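Local coordinates for putative signal recognition particle protein (Chaetomium thermophilum, PDB 5CK4) that binds GDP as the beta subunit of the signal recognition particle receptor, an Arf-like GTPase associated with protein translocation at secretory membranes, at residues H201-K204 against A208-S211; L162-F167 against R310-R315; F279-M284 against V291-G296; Q184-L189 against G241-T246. One frame throughout, in Å; residues are numbered along the deposited sequence.

Overall arrangement
The four contacts belong to one P-loop GTPase domain built round a mixed beta-sheet. Contact 2 joins strand 159-170 to the C-terminal helix 306-313 and encloses the other three along the chain. Contact 4 pairs helices 180-201 and 229-249, and contact 1 sits inside its loop, near the end of helix 180-201. Contact 3 follows and closes onto strand 291-295. Contacts 2 and 3 have centres 13 Å apart and reach the same sheet. Contacts 3 and 4 have centres 14 Å apart and touch. Contact 1 lies on the surface, its centre 19 Å or more from theirs. The last helix thus returns to the sheet that carries the nucleotide site, with the Ile166 side chain about 11 Å from GDP.

Contact 1: H201-K204 against A208-S211; sequences HSRK and APSS
Arg203 lays its guanidinium group over Ala208 and reaches the ring of Pro209. Its side chain starts out along the flank of the loop. CG stands beside the backbone N, anti to the carbonyl carbon (chi1 -58°). The chain then bends at chi2 (-65°), which carries the tip across to residues 208-211. CB, CG and CD serve as the spacer. NE is the first atom to arrive, 4.1 Å from Pro209 CD. It also hydrogen-bonds the carbonyl O of Phe200, in the last turn of helix 180-201. CZ comes next. Ala208 CA lies over the centre of the guanidinium face, 3.6 Å above its plane. NH1 passes 3.7 Å from Ala208 N, but its hydrogen-bond partner is the O of Ser206, in the short link between the segments. NH2 ends over the methyl group, 3.6 Å from Ala208 CB. The side chains of Arg203 and Pro209 cross at about a right angle. A cation-pi contact with Phe200 adds to the hold on the arginine. The charged group is thus fixed by backbone carbonyls before and after it, while apolar atoms cover one face. This is a surface loop of the alpha/beta GTPase fold, joining helix 180-201 to strand 214-219, away from the nucleotide site.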
loop_
_atom_site.group_PDB
_atom_site.type_symbol
_atom_site.label_atom_id
_atom_site.label_comp_id
_atom_site.label_asym_id
_atom_site.label_seq_id
_atom_site.Cartn_x
_atom_site.Cartn_y
_atom_site.Cartn_z
ATOM N N HIS A 201 -10.265 12.745 -7.203
ATOM C CA HIS A 201 -10.873 14.062 -7.309
ATOM C C HIS A 201 -10.483 14.861 -8.551
ATOM O O HIS A 201 -11.091 15.883 -8.853
ATOM C CB HIS A 201 -10.579 14.859 -6.046
ATOM C CG HIS A 201 -11.474 14.500 -4.904
ATOM N ND1 HIS A 201 -10.995 14.131 -3.669
ATOM C CD2 HIS A 201 -12.824 14.434 -4.822
ATOM C CE1 HIS A 201 -12.010 13.864 -2.868
ATOM N NE2 HIS A 201 -13.132 14.051 -3.541
ATOM N N SER A 202 -9.480 14.391 -9.271
ATOM C CA SER A 202 -9.008 15.094 -10.459
ATOM C C SER A 202 -9.897 14.768 -11.654
ATOM O O SER A 202 -9.883 13.638 -12.150
ATOM C CB SER A 202 -7.556 14.708 -10.756
ATOM O OG SER A 202 -7.154 15.251 -12.008
ATOM N N ARG A 203 -10.668 15.752 -12.115
ATOM C CA ARG A 203 -11.644 15.520 -13.179
ATOM C C ARG A 203 -11.484 16.475 -14.352
ATOM O O ARG A 203 -12.334 17.338 -14.585
ATOM C CB ARG A 203 -13.074 15.615 -12.640
ATOM C CG ARG A 203 -13.389 14.637 -11.510
ATOM C CD ARG A 203 -13.327 13.189 -11.973
ATOM N NE ARG A 203 -13.391 12.261 -10.842
ATOM C CZ ARG A 203 -14.480 11.603 -10.456
ATOM N NH1 ARG A 203 -15.617 11.749 -11.119
ATOM N NH2 ARG A 203 -14.424 10.782 -9.407
ATOM N N LYS A 204 -10.396 16.311 -15.093
ATOM C CA LYS A 204 -10.209 17.063 -16.326
ATOM C C LYS A 204 -11.332 16.706 -17.293
ATOM O O LYS A 204 -11.771 17.532 -18.093
ATOM C CB LYS A 204 -8.845 16.767 -16.928
ATOM C CG LYS A 204 -7.698 17.043 -15.974
ATOM C CD LYS A 204 -7.772 18.449 -15.415
ATOM C CE LYS A 204 -6.521 18.799 -14.624
ATOM N NZ LYS A 204 -6.527 20.221 -14.173
ATOM N N ALA A 208 -14.824 9.128 -13.573
ATOM C CA ALA A 208 -14.024 8.640 -12.461
ATOM C C ALA A 208 -12.908 7.742 -12.978
ATOM O O ALA A 208 -13.102 6.987 -13.931
ATOM C CB ALA A 208 -14.900 7.886 -11.463
ATOM N N PRO A 209 -11.725 7.830 -12.358
ATOM C CA PRO A 209 -10.611 6.965 -12.752
ATOM C C PRO A 209 -10.871 5.520 -12.333
ATOM O O PRO A 209 -11.766 5.253 -11.534
ATOM C CB PRO A 209 -9.437 7.537 -11.959
ATOM C CG PRO A 209 -10.072 8.125 -10.735
ATOM C CD PRO A 209 -11.364 8.722 -11.242
ATOM N N SER A 210 -10.092 4.598 -12.884
ATOM C CA SER A 210 -10.198 3.192 -12.532
ATOM C C SER A 210 -9.811 3.028 -11.064
ATOM O O SER A 210 -9.037 3.815 -10.532
ATOM C CB SER A 210 -9.263 2.369 -13.417
ATOM O OG SER A 210 -7.911 2.737 -13.178
ATOM N N SER A 211 -10.354 2.011 -10.407
ATOM C CA SER A 211 -10.083 1.811 -8.991
ATOM C C SER A 211 -8.698 1.230 -8.768
ATOM O O SER A 211 -8.220 0.415 -9.558
ATOM C CB SER A 211 -11.139 0.895 -8.365
ATOM O OG SER A 211 -12.367 1.583 -8.213
#

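Contact 2: L162-F167 against R310-R315; sequences LKAVIF and RWIGER
Ile312 sends its CD1 methyl between Ala164 and Ile166. The tight part of the contact is here. CD1 lies 3.9 Å from Ala164 CB and 3.8 Å from Ile166 CG1. Ile166 returns the contact with its own tip, its CD1 lying 4.0 Å from Ile312 CG1. CG1 of Ile312 is set beside its backbone N (chi1 -64°), and a second turn at chi2 (-71°) brings CD1 down onto the strand. With an alanine here, the methyl wedge would be gone, and Ala164 and the Ile166 branch would probably face a gap. This is helix-on-sheet packing of the P-loop GTPase fold: the C-terminal helix 306-313 covers strand 159-170, and Ile312 also touches Val22 on strand 21-25. Towards Lys163 the contact is looser and wet. A water donates to Lys163 O at 2.8 Å and also to Arg315 O. Arg315 turns back to the helix that precedes it. Its NH1 donates to Trp311 O at 3.0 Å, and the oxygen lies near the guanidinium plane. Trp311 NE1 sits over the centre of the guanidinium face, 3.2 Å from its plane. Arg315 NH2 forms a salt bridge with Glu290.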
loop_
_atom_site.group_PDB
_atom_site.type_symbol
_atom_site.label_atom_id
_atom_site.label_comp_id
_atom_site.label_asym_id
_atom_site.label_seq_id
_atom_site.Cartn_x
_atom_site.Cartn_y
_atom_site.Cartn_z
ATOM N N LEU A 162 -1.360 -0.089 -13.736
ATOM C CA LEU A 162 -1.376 -0.180 -12.276
ATOM C C LEU A 162 -2.791 -0.474 -11.777
ATOM O O LEU A 162 -3.712 0.300 -12.033
ATOM C CB LEU A 162 -0.870 1.124 -11.666
ATOM C CG LEU A 162 -0.842 1.157 -10.138
ATOM C CD1 LEU A 162 0.103 0.088 -9.597
ATOM C CD2 LEU A 162 -0.442 2.544 -9.655
ATOM N N LYS A 163 -2.974 -1.587 -11.070
ATOM C CA LYS A 163 -4.318 -1.973 -10.630
ATOM C C LYS A 163 -4.482 -2.116 -9.116
ATOM O O LYS A 163 -5.608 -2.208 -8.616
ATOM C CB LYS A 163 -4.777 -3.254 -11.328
ATOM C CG LYS A 163 -4.909 -3.111 -12.842
ATOM C CD LYS A 163 -5.916 -4.092 -13.415
ATOM C CE LYS A 163 -7.345 -3.724 -13.023
ATOM N NZ LYS A 163 -8.361 -4.395 -13.895
ATOM N N ALA A 164 -3.376 -2.136 -8.383
ATOM C CA ALA A 164 -3.461 -2.229 -6.926
ATOM C C ALA A 164 -2.171 -1.830 -6.246
ATOM O O ALA A 164 -1.120 -1.746 -6.876
ATOM C CB ALA A 164 -3.870 -3.636 -6.487
ATOM N N VAL A 165 -2.264 -1.610 -4.941
ATOM C CA VAL A 165 -1.115 -1.261 -4.124
ATOM C C VAL A 165 -1.072 -2.189 -2.922
ATOM O O VAL A 165 -2.088 -2.413 -2.276
ATOM C CB VAL A 165 -1.247 0.188 -3.602
ATOM C CG1 VAL A 165 -0.217 0.479 -2.476
ATOM C CG2 VAL A 165 -1.097 1.168 -4.740
ATOM N N ILE A 166 0.094 -2.751 -2.632
ATOM C CA ILE A 166 0.286 -3.375 -1.330
ATOM C C ILE A 166 1.186 -2.464 -0.499
ATOM O O ILE A 166 2.305 -2.133 -0.921
ATOM C CB ILE A 166 0.933 -4.764 -1.454
ATOM C CG1 ILE A 166 0.011 -5.732 -2.197
ATOM C CG2 ILE A 166 1.283 -5.306 -0.062
ATOM C CD1 ILE A 166 0.686 -7.099 -2.520
ATOM N N PHE A 167 0.692 -2.016 0.653
ATOM C CA PHE A 167 1.523 -1.233 1.569
ATOM C C PHE A 167 1.996 -2.157 2.693
ATOM O O PHE A 167 1.200 -2.543 3.562
ATOM C CB PHE A 167 0.741 -0.055 2.146
ATOM C CG PHE A 167 1.577 0.858 3.013
ATOM C CD1 PHE A 167 1.757 0.589 4.369
ATOM C CD2 PHE A 167 2.212 1.969 2.462
ATOM C CE1 PHE A 167 2.540 1.425 5.158
ATOM C CE2 PHE A 167 2.987 2.810 3.250
ATOM C CZ PHE A 167 3.151 2.540 4.591
ATOM N N ARG A 310 -4.448 -13.720 -2.625
ATOM C CA ARG A 310 -5.845 -13.962 -2.975
ATOM C C ARG A 310 -6.625 -12.650 -3.049
ATOM O O ARG A 310 -7.406 -12.430 -3.974
ATOM C CB ARG A 310 -6.487 -14.886 -1.942
ATOM C CG ARG A 310 -7.915 -15.290 -2.238
ATOM C CD ARG A 310 -8.344 -16.439 -1.327
ATOM N NE ARG A 310 -7.480 -17.615 -1.476
ATOM C CZ ARG A 310 -6.530 -17.975 -0.612
ATOM N NH1 ARG A 310 -6.311 -17.252 0.478
ATOM N NH2 ARG A 310 -5.797 -19.060 -0.837
ATOM N N TRP A 311 -6.396 -11.784 -2.066
ATOM C CA TRP A 311 -7.085 -10.497 -1.988
ATOM C C TRP A 311 -6.808 -9.656 -3.237
ATOM O O TRP A 311 -7.731 -9.104 -3.847
ATOM C CB TRP A 311 -6.645 -9.756 -0.721
ATOM C CG TRP A 311 -7.457 -8.541 -0.371
ATOM C CD1 TRP A 311 -8.548 -8.491 0.450
ATOM C CD2 TRP A 311 -7.231 -7.198 -0.821
ATOM N NE1 TRP A 311 -9.015 -7.199 0.538
ATOM C CE2 TRP A 311 -8.224 -6.388 -0.236
ATOM C CE3 TRP A 311 -6.293 -6.606 -1.670
ATOM C CZ2 TRP A 311 -8.297 -5.019 -0.465
ATOM C CZ3 TRP A 311 -6.369 -5.239 -1.897
ATOM C CH2 TRP A 311 -7.363 -4.466 -1.298
ATOM N N ILE A 312 -5.536 -9.584 -3.622
ATOM C CA ILE A 312 -5.124 -8.846 -4.817
ATOM C C ILE A 312 -5.658 -9.485 -6.090
ATOM O O ILE A 312 -6.199 -8.803 -6.970
ATOM C CB ILE A 312 -3.586 -8.747 -4.909
ATOM C CG1 ILE A 312 -3.030 -7.930 -3.739
ATOM C CG2 ILE A 312 -3.164 -8.139 -6.240
ATOM C CD1 ILE A 312 -3.335 -6.448 -3.801
ATOM N N GLY A 313 -5.502 -10.802 -6.183
ATOM C CA GLY A 313 -5.987 -11.558 -7.324
ATOM C C GLY A 313 -7.466 -11.374 -7.615
ATOM O O GLY A 313 -7.877 -11.378 -8.773
ATOM N N GLU A 314 -8.274 -11.211 -6.572
ATOM C CA GLU A 314 -9.717 -11.039 -6.760
ATOM C C GLU A 314 -10.097 -9.626 -7.208
ATOM O O GLU A 314 -11.260 -9.360 -7.516
ATOM C CB GLU A 314 -10.474 -11.389 -5.478
ATOM C CG GLU A 314 -10.494 -12.870 -5.163
ATOM C CD GLU A 314 -11.088 -13.170 -3.802
ATOM O OE1 GLU A 314 -11.410 -12.213 -3.065
ATOM O OE2 GLU A 314 -11.226 -14.365 -3.469
ATOM N N ARG A 315 -9.117 -8.730 -7.264
ATOM C CA ARG A 315 -9.405 -7.309 -7.475
ATOM C C ARG A 315 -8.727 -6.646 -8.673
ATOM O O ARG A 315 -8.851 -5.438 -8.854
ATOM C CB ARG A 315 -9.072 -6.513 -6.209
ATOM C CG ARG A 315 -10.097 -6.669 -5.112
ATOM C CD ARG A 315 -9.554 -6.230 -3.769
ATOM N NE ARG A 315 -10.599 -6.319 -2.758
ATOM C CZ ARG A 315 -10.934 -7.444 -2.133
ATOM N NH1 ARG A 315 -10.294 -8.580 -2.411
ATOM N NH2 ARG A 315 -11.911 -7.436 -1.234
HETATM O O HOH W 1 -8.049 -3.138 -9.508
#

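Contact 3: F279-M284 against V291-G296; sequences FKFEEM and VEVMGG
Phe281 meets Val291 and Val293 with two different parts of its ring. CD1 touches Val291 CG1 at 3.5 Å. On the other flank of the ring, CE2 reaches Val293 CG2 at 3.8 Å. Both methyls come obliquely, and the phenylalanine side chain crosses each valine at about a right angle. Met284 adds a lighter touch, its CB lying 4.2 Å from Val291 CG2. With an alanine here in place of Phe281, both valine methyls would probably lose their partner and a hole would open beside the strand. Two waters bridge the segments. One links the backbones, donating to Phe281 O at 2.8 Å and accepting from Val291 N. The other links Val291 O to the Glu282 carboxylate, weakly at that end.

The next shell sets the ring in place. CG of Phe281 is anti to its carbonyl carbon (chi1 -74°), which points the ring at the strand. Its CE1 meets the edge of the Phe279 ring. The 3-10 turn is closed by Met284 N donating to Phe281 O at 3.1 Å. Lys280 N donates to Glu283 OE1 from above the carboxylate plane, at 3.3 Å. Glu283 OE2 in turn forms a salt bridge with Arg244, and Glu237 accepts from Phe281 N. The turn packs on helices 180-201 and 229-249, with Phe281 touching Leu189, Leu193 and Leu240. On the sheet side, Phe281, Val291 and Val293 all touch Ile216 of strand 214-219.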
loop_
_atom_site.group_PDB
_atom_site.type_symbol
_atom_site.label_atom_id
_atom_site.label_comp_id
_atom_site.label_asym_id
_atom_site.label_seq_id
_atom_site.Cartn_x
_atom_site.Cartn_y
_atom_site.Cartn_z
ATOM N N PHE A 279 -11.446 8.946 11.955
ATOM C CA PHE A 279 -10.981 8.288 10.748
ATOM C C PHE A 279 -11.167 6.778 10.801
ATOM O O PHE A 279 -10.804 6.148 11.786
ATOM C CB PHE A 279 -9.502 8.572 10.439
ATOM C CG PHE A 279 -9.060 7.950 9.147
ATOM C CD1 PHE A 279 -9.318 8.591 7.936
ATOM C CD2 PHE A 279 -8.433 6.695 9.131
ATOM C CE1 PHE A 279 -8.941 8.021 6.727
ATOM C CE2 PHE A 279 -8.057 6.118 7.934
ATOM C CZ PHE A 279 -8.311 6.774 6.723
ATOM N N LYS A 280 -11.707 6.215 9.718
ATOM C CA LYS A 280 -11.789 4.765 9.538
ATOM C C LYS A 280 -11.406 4.464 8.100
ATOM O O LYS A 280 -11.760 5.220 7.213
ATOM C CB LYS A 280 -13.217 4.252 9.780
ATOM C CG LYS A 280 -13.767 4.519 11.169
ATOM C CD LYS A 280 -13.042 3.706 12.228
ATOM C CE LYS A 280 -13.674 3.977 13.598
ATOM N NZ LYS A 280 -13.193 3.032 14.634
ATOM N N PHE A 281 -10.697 3.368 7.853
ATOM C CA PHE A 281 -10.315 3.039 6.477
ATOM C C PHE A 281 -11.542 2.888 5.575
ATOM O O PHE A 281 -11.504 3.193 4.369
ATOM C CB PHE A 281 -9.455 1.773 6.441
ATOM C CG PHE A 281 -8.053 1.995 6.924
ATOM C CD1 PHE A 281 -7.210 2.887 6.266
ATOM C CD2 PHE A 281 -7.574 1.326 8.038
ATOM C CE1 PHE A 281 -5.911 3.094 6.716
ATOM C CE2 PHE A 281 -6.273 1.522 8.486
ATOM C CZ PHE A 281 -5.444 2.416 7.834
ATOM N N GLU A 282 -12.642 2.446 6.171
ATOM C CA GLU A 282 -13.872 2.263 5.417
ATOM C C GLU A 282 -14.383 3.568 4.814
ATOM O O GLU A 282 -15.083 3.572 3.791
ATOM C CB GLU A 282 -14.957 1.627 6.290
ATOM C CG GLU A 282 -14.747 0.132 6.537
ATOM C CD GLU A 282 -13.729 -0.165 7.636
ATOM O OE1 GLU A 282 -13.189 0.781 8.243
ATOM O OE2 GLU A 282 -13.478 -1.364 7.897
ATOM N N GLU A 283 -14.044 4.684 5.437
ATOM C CA GLU A 283 -14.574 5.954 4.949
ATOM C C GLU A 283 -13.982 6.316 3.572
ATOM O O GLU A 283 -14.540 7.131 2.826
ATOM C CB GLU A 283 -14.355 7.049 5.989
ATOM C CG GLU A 283 -13.083 7.874 5.872
ATOM C CD GLU A 283 -13.022 8.940 6.971
ATOM O OE1 GLU A 283 -13.336 8.590 8.131
ATOM O OE2 GLU A 283 -12.690 10.115 6.684
ATOM N N MET A 284 -12.873 5.672 3.214
ATOM C CA MET A 284 -12.254 5.905 1.905
ATOM C C MET A 284 -13.075 5.372 0.735
ATOM O O MET A 284 -12.792 5.694 -0.434
ATOM C CB MET A 284 -10.835 5.333 1.862
ATOM C CG MET A 284 -9.903 5.888 2.961
ATOM S SD MET A 284 -9.739 7.699 2.939
ATOM C CE MET A 284 -8.887 7.978 1.374
ATOM N N VAL A 291 -9.750 -0.144 1.142
ATOM C CA VAL A 291 -8.516 -0.208 1.919
ATOM C C VAL A 291 -8.715 -1.240 3.014
ATOM O O VAL A 291 -9.651 -1.112 3.807
ATOM C CB VAL A 291 -8.131 1.167 2.534
ATOM C CG1 VAL A 291 -6.800 1.059 3.276
ATOM C CG2 VAL A 291 -8.018 2.233 1.437
ATOM N N GLU A 292 -7.887 -2.290 3.029
ATOM C CA GLU A 292 -8.063 -3.375 4.016
ATOM C C GLU A 292 -6.736 -3.741 4.693
ATOM O O GLU A 292 -5.684 -3.775 4.051
ATOM C CB GLU A 292 -8.680 -4.627 3.356
ATOM C CG GLU A 292 -9.024 -5.759 4.342
ATOM C CD GLU A 292 -9.823 -6.899 3.718
ATOM O OE1 GLU A 292 -10.536 -6.667 2.712
ATOM O OE2 GLU A 292 -9.734 -8.036 4.239
ATOM N N VAL A 293 -6.789 -4.035 5.986
ATOM C CA VAL A 293 -5.592 -4.417 6.725
ATOM C C VAL A 293 -5.619 -5.934 6.885
ATOM O O VAL A 293 -6.646 -6.508 7.270
ATOM C CB VAL A 293 -5.547 -3.731 8.097
ATOM C CG1 VAL A 293 -4.310 -4.161 8.894
ATOM C CG2 VAL A 293 -5.582 -2.216 7.927
ATOM N N MET A 294 -4.515 -6.597 6.573
ATOM C CA MET A 294 -4.495 -8.069 6.625
ATOM C C MET A 294 -3.141 -8.532 7.136
ATOM O O MET A 294 -2.107 -8.069 6.656
ATOM C CB MET A 294 -4.768 -8.663 5.239
ATOM C CG MET A 294 -4.816 -10.211 5.207
ATOM S SD MET A 294 -5.317 -10.852 3.597
ATOM C CE MET A 294 -6.778 -9.852 3.280
ATOM N N GLY A 295 -3.140 -9.424 8.121
ATOM C CA GLY A 295 -1.886 -9.956 8.625
ATOM C C GLY A 295 -1.301 -11.046 7.757
ATOM O O GLY A 295 -2.008 -11.729 7.005
ATOM N N GLY A 296 0.012 -11.212 7.851
ATOM C CA GLY A 296 0.687 -12.303 7.170
ATOM C C GLY A 296 2.158 -12.348 7.528
ATOM O O GLY A 296 2.617 -11.579 8.377
HETATM O O HOH W 2 -12.086 1.491 2.183
HETATM O O HOH W 3 -10.768 -1.399 6.074
#

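Contact 4: Q184-L189 against G241-T246; sequences QTASYL and GRIRKT
Ala186 and Ser187 of helix 180-201 receive the tip of Ile243 from helix 229-249. This is helix-helix packing in the alpha/beta fold of a P-loop GTPase. It is small, with 75 Å² buried in all, and rests on one isoleucine methyl. Along the first helix, Thr185 and Leu189 pack on Phe167 of strand 159-170, on the sheet side of the helix, and so frame the residues that touch Ile243. Ala186 comes first and points towards the second helix. Its CB lies 4.3 Å from Ile243 CD1, a loose van der Waals touch. Ser187 takes part through its backbone, with its N 4.2 Å from Ile243 CD1. The Ser187 side chain stays farther off, and its hydroxyl is not part of the contact. Leu189 touches Leu236 and Leu240 on helix 229-249, which continue the same helix interface beside the Ile243 contact. Ile243 itself has CG1 beside its backbone N (chi1 -65°), and its chain is extended from there (chi2 165°). This puts the terminal methyl foremost, and the side chain also packs on Tyr190. The methyl rests over the peptide that follows Ala186, with Ile243 CD1 4.1 Å from Ala186 O.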
loop_
_atom_site.group_PDB
_atom_site.type_symbol
_atom_site.label_atom_id
_atom_site.label_comp_id
_atom_site.label_asym_id
_atom_site.label_seq_id
_atom_site.Cartn_x
_atom_site.Cartn_y
_atom_site.Cartn_z
ATOM N N GLN A 184 6.161 7.266 11.777
ATOM C CA GLN A 184 6.829 7.411 10.486
ATOM C C GLN A 184 6.153 6.580 9.404
ATOM O O GLN A 184 6.012 7.013 8.262
ATOM C CB GLN A 184 8.321 7.079 10.608
ATOM C CG GLN A 184 9.060 8.106 11.443
ATOM C CD GLN A 184 10.550 7.837 11.574
ATOM O OE1 GLN A 184 11.100 6.942 10.927
ATOM N NE2 GLN A 184 11.214 8.622 12.418
ATOM N N THR A 185 5.715 5.385 9.773
ATOM C CA THR A 185 5.002 4.522 8.843
ATOM C C THR A 185 3.647 5.098 8.461
ATOM O O THR A 185 3.257 5.073 7.291
ATOM C CB THR A 185 4.813 3.112 9.451
ATOM O OG1 THR A 185 6.099 2.555 9.732
ATOM C CG2 THR A 185 4.065 2.196 8.506
ATOM N N ALA A 186 2.922 5.619 9.445
ATOM C CA ALA A 186 1.609 6.213 9.175
ATOM C C ALA A 186 1.735 7.464 8.309
ATOM O O ALA A 186 0.857 7.766 7.520
ATOM C CB ALA A 186 0.906 6.559 10.470
ATOM N N SER A 187 2.818 8.205 8.489
ATOM C CA SER A 187 3.061 9.387 7.671
ATOM C C SER A 187 3.169 9.016 6.186
ATOM O O SER A 187 2.610 9.688 5.324
ATOM C CB SER A 187 4.317 10.114 8.154
ATOM O OG SER A 187 4.538 11.272 7.388
ATOM N N TYR A 188 3.890 7.940 5.897
ATOM C CA TYR A 188 4.005 7.423 4.531
ATOM C C TYR A 188 2.656 6.952 4.014
ATOM O O TYR A 188 2.241 7.306 2.901
ATOM C CB TYR A 188 5.001 6.266 4.492
ATOM C CG TYR A 188 5.491 5.866 3.115
ATOM C CD1 TYR A 188 5.092 6.549 1.967
ATOM C CD2 TYR A 188 6.363 4.797 2.971
ATOM C CE1 TYR A 188 5.548 6.165 0.707
ATOM C CE2 TYR A 188 6.817 4.404 1.730
ATOM C CZ TYR A 188 6.411 5.096 0.600
ATOM O OH TYR A 188 6.903 4.699 -0.631
ATOM N N LEU A 189 1.962 6.158 4.825
ATOM C CA LEU A 189 0.635 5.675 4.439
ATOM C C LEU A 189 -0.323 6.844 4.185
ATOM O O LEU A 189 -1.126 6.824 3.231
ATOM C CB LEU A 189 0.082 4.736 5.523
ATOM C CG LEU A 189 -1.330 4.186 5.278
ATOM C CD1 LEU A 189 -1.384 3.386 3.975
ATOM C CD2 LEU A 189 -1.711 3.318 6.461
ATOM N N GLY A 241 -5.876 9.780 11.730
ATOM C CA GLY A 241 -6.754 10.782 12.312
ATOM C C GLY A 241 -6.001 11.900 13.022
ATOM O O GLY A 241 -6.338 13.078 12.861
ATOM N N ARG A 242 -4.992 11.550 13.820
ATOM C CA ARG A 242 -4.208 12.568 14.518
ATOM C C ARG A 242 -3.521 13.503 13.513
ATOM O O ARG A 242 -3.500 14.725 13.696
ATOM C CB ARG A 242 -3.147 11.930 15.421
ATOM C CG ARG A 242 -2.384 12.967 16.228
ATOM C CD ARG A 242 -1.210 12.369 16.989
ATOM N NE ARG A 242 -0.202 11.857 16.068
ATOM C CZ ARG A 242 0.744 12.600 15.499
ATOM N NH1 ARG A 242 0.828 13.898 15.766
ATOM N NH2 ARG A 242 1.610 12.043 14.662
ATOM N N ILE A 243 -2.950 12.916 12.466
ATOM C CA ILE A 243 -2.252 13.690 11.433
ATOM C C ILE A 243 -3.183 14.679 10.739
ATOM O O ILE A 243 -2.868 15.863 10.622
ATOM C CB ILE A 243 -1.604 12.764 10.369
ATOM C CG1 ILE A 243 -0.501 11.923 11.015
ATOM C CG2 ILE A 243 -1.019 13.591 9.202
ATOM C CD1 ILE A 243 -0.054 10.739 10.172
ATOM N N ARG A 244 -4.333 14.207 10.275
ATOM C CA ARG A 244 -5.228 15.112 9.554
ATOM C C ARG A 244 -5.747 16.222 10.458
ATOM O O ARG A 244 -5.914 17.359 10.008
ATOM C CB ARG A 244 -6.371 14.364 8.855
ATOM C CG ARG A 244 -7.429 13.753 9.784
ATOM C CD ARG A 244 -8.551 13.103 8.973
ATOM N NE ARG A 244 -9.647 12.625 9.817
ATOM C CZ ARG A 244 -10.746 12.050 9.343
ATOM N NH1 ARG A 244 -10.894 11.902 8.029
ATOM N NH2 ARG A 244 -11.702 11.642 10.179
ATOM N N LYS A 245 -5.974 15.906 11.733
ATOM C CA LYS A 245 -6.440 16.920 12.694
ATOM C C LYS A 245 -5.383 17.978 12.994
ATOM O O LYS A 245 -5.681 19.173 13.057
ATOM C CB LYS A 245 -6.877 16.263 14.010
ATOM C CG LYS A 245 -7.350 17.246 15.048
ATOM C CD LYS A 245 -8.636 17.931 14.595
ATOM C CE LYS A 245 -9.708 16.903 14.273
ATOM N NZ LYS A 245 -11.079 17.437 14.407
ATOM N N THR A 246 -4.146 17.533 13.189
ATOM C CA THR A 246 -3.041 18.451 13.440
ATOM C C THR A 246 -2.770 19.325 12.221
ATOM O O THR A 246 -2.464 20.509 12.351
ATOM C CB THR A 246 -1.753 17.693 13.807
ATOM O OG1 THR A 246 -2.001 16.861 14.944
ATOM C CG2 THR A 246 -0.640 18.670 14.150
#